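Local atomic coordinates of putative hydrolase (Shewanella frigidimarina, PDB entry 3LHO), a protein that probably acts as an iron(II)-dependent dioxygenase of the 2-oxoadipate dioxygenase/decarboxylase family, converting 2-oxoadipate to 2-hydroxyglutarate. Residues Ala153-Ala158 with Pro230-Glu235. Sequence-based numbering, arbitrary orientation.
With NI (nickel (II) ion), chain B.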
loop_
_atom_site.group_PDB
_atom_site.type_symbol
_atom_site.label_atom_id
_atom_site.label_comp_id
_atom_site.label_asym_id
_atom_site.label_seq_id
_atom_site.Cartn_x
_atom_site.Cartn_y
_atom_site.Cartn_z
ATOM N N ALA A 153 -12.376 -2.805 1.394
ATOM C CA ALA A 153 -12.919 -3.924 0.606
ATOM C C ALA A 153 -13.207 -3.526 -0.828
ATOM O O ALA A 153 -12.855 -4.261 -1.784
ATOM C CB ALA A 153 -14.222 -4.494 1.280
ATOM N N ALA A 154 -13.808 -2.343 -1.013
ATOM C CA ALA A 154 -14.154 -1.899 -2.395
ATOM C C ALA A 154 -12.919 -1.684 -3.281
ATOM O O ALA A 154 -12.868 -2.101 -4.478
ATOM C CB ALA A 154 -15.005 -0.605 -2.326
ATOM N N TRP A 155 -11.885 -1.100 -2.680
ATOM C CA TRP A 155 -10.621 -0.871 -3.338
ATOM C C TRP A 155 -10.025 -2.180 -3.799
ATOM O O TRP A 155 -9.630 -2.298 -4.946
ATOM C CB TRP A 155 -9.622 -0.126 -2.428
ATOM C CG TRP A 155 -8.399 0.340 -3.147
ATOM C CD1 TRP A 155 -8.202 1.573 -3.730
ATOM C CD2 TRP A 155 -7.185 -0.410 -3.368
ATOM N NE1 TRP A 155 -6.955 1.625 -4.306
ATOM C CE2 TRP A 155 -6.301 0.431 -4.077
ATOM C CE3 TRP A 155 -6.744 -1.700 -2.980
ATOM C CZ2 TRP A 155 -5.017 0.012 -4.458
ATOM C CZ3 TRP A 155 -5.479 -2.112 -3.341
ATOM C CH2 TRP A 155 -4.613 -1.251 -4.066
ATOM N N VAL A 156 -9.963 -3.156 -2.905
ATOM C CA VAL A 156 -9.411 -4.458 -3.285
ATOM C C VAL A 156 -10.283 -5.101 -4.359
ATOM O O VAL A 156 -9.757 -5.618 -5.347
ATOM C CB VAL A 156 -9.250 -5.419 -2.098
ATOM C CG1 VAL A 156 -8.772 -6.758 -2.635
ATOM C CG2 VAL A 156 -8.264 -4.892 -1.097
ATOM N N ALA A 157 -11.616 -4.993 -4.222
ATOM C CA ALA A 157 -12.521 -5.534 -5.249
ATOM C C ALA A 157 -12.285 -4.878 -6.618
ATOM O O ALA A 157 -12.286 -5.578 -7.678
ATOM C CB ALA A 157 -14.001 -5.391 -4.802
ATOM N N ALA A 158 -12.051 -3.561 -6.629
ATOM C CA ALA A 158 -11.871 -2.817 -7.910
ATOM C C ALA A 158 -10.511 -3.030 -8.569
ATOM O O ALA A 158 -10.417 -3.093 -9.810
ATOM C CB ALA A 158 -12.146 -1.295 -7.742
ATOM N N PRO A 230 -10.714 6.727 -7.743
ATOM C CA PRO A 230 -9.364 6.938 -7.235
ATOM C C PRO A 230 -8.543 5.665 -7.206
ATOM O O PRO A 230 -9.040 4.577 -6.840
ATOM C CB PRO A 230 -9.603 7.421 -5.796
ATOM C CG PRO A 230 -11.029 7.899 -5.787
ATOM C CD PRO A 230 -11.724 6.974 -6.694
ATOM N N SER A 231 -7.284 5.794 -7.572
ATOM C CA SER A 231 -6.411 4.629 -7.609
ATOM C C SER A 231 -5.552 4.661 -6.346
ATOM O O SER A 231 -5.971 4.161 -5.300
ATOM C CB SER A 231 -5.595 4.611 -8.913
ATOM O OG SER A 231 -4.937 5.860 -9.104
ATOM N N CYS A 232 -4.375 5.266 -6.425
ATOM C CA CYS A 232 -3.446 5.337 -5.274
ATOM C C CYS A 232 -2.876 6.727 -5.096
ATOM O O CYS A 232 -2.740 7.484 -6.069
ATOM C CB CYS A 232 -2.236 4.443 -5.527
ATOM S SG CYS A 232 -2.604 2.733 -6.016
ATOM N N PHE A 233 -2.516 7.045 -3.855
ATOM C CA PHE A 233 -1.610 8.125 -3.554
ATOM C C PHE A 233 -0.149 7.617 -3.415
ATOM O O PHE A 233 0.094 6.412 -3.345
ATOM C CB PHE A 233 -2.027 8.846 -2.259
ATOM C CG PHE A 233 -2.197 7.952 -1.067
ATOM C CD1 PHE A 233 -1.084 7.427 -0.408
ATOM C CD2 PHE A 233 -3.457 7.647 -0.580
ATOM C CE1 PHE A 233 -1.226 6.587 0.701
ATOM C CE2 PHE A 233 -3.621 6.836 0.528
ATOM C CZ PHE A 233 -2.486 6.300 1.177
ATOM N N TYR A 234 0.779 8.585 -3.417
ATOM C CA TYR A 234 2.194 8.421 -3.080
ATOM C C TYR A 234 2.374 9.127 -1.730
ATOM O O TYR A 234 1.901 10.243 -1.545
ATOM C CB TYR A 234 2.999 9.131 -4.150
ATOM C CG TYR A 234 4.472 8.821 -4.341
ATOM C CD1 TYR A 234 5.011 7.535 -4.140
ATOM C CD2 TYR A 234 5.331 9.819 -4.819
ATOM C CE1 TYR A 234 6.380 7.284 -4.366
ATOM C CE2 TYR A 234 6.674 9.560 -5.065
ATOM C CZ TYR A 234 7.186 8.287 -4.861
ATOM O OH TYR A 234 8.520 8.058 -5.109
ATOM N N GLU A 235 3.067 8.468 -0.817
ATOM C CA GLU A 235 3.196 8.876 0.571
ATOM C C GLU A 235 4.661 9.216 0.921
ATOM O O GLU A 235 5.577 8.821 0.201
ATOM C CB GLU A 235 2.702 7.741 1.439
ATOM C CG GLU A 235 2.450 8.065 2.919
ATOM C CD GLU A 235 1.745 6.898 3.636
ATOM O OE1 GLU A 235 2.438 5.899 3.952
ATOM O OE2 GLU A 235 0.507 6.966 3.877
HETATM NI NI NI B . 1.714 3.924 4.451
HETATM O O HOH W 1 -0.415 4.838 5.138
HETATM O O HOH W 2 1.783 4.355 6.440
HETATM O O HOH W 3 0.799 2.173 5.617
#
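Trp155, on the helical segment 153-158, faces the irregular segment 230-235; the nearest CA atoms, those of Trp155 and Ser231, are 8.1 Å apart. Tryptophan suits this distance because its long side chain carries a donor: with CG anti to the backbone N (chi1 -170°), the indole extends from the helix and Trp155 NE1 gives its hydrogen to Ser231 O at 2.9 Å. The bond is nearly straight (163°), and the oxygen lies almost in the indole plane. Cys232 SG meets the same edge, 4.0 Å from Trp155 CZ2, a sulfur-aromatic contact in which small, polarisable cysteine fits beside the ring. Replacing Trp155 with an alanine would probably leave Ser231 O without this donor and open a gap beside Cys232. Ser231 OG hydrogen-bonds to Met20 O. Glu235 OE1 binds nickel at 2.2 Å, with His41 and His165. Glu235 OE2 accepts a hydrogen bond from a metal-bound water. These ligands come from mixed-sheet strands 39-47, 165-169 and 235-239, consistent with a glyoxalase-like fold. The contact ties helix 151-159, whose Ala154, Ala157 and Ala158 pack on helix 140-149, to the link between strands 225-230 and 235-239, with Arg45 of strand 39-47 making a cation-pi contact to Trp155.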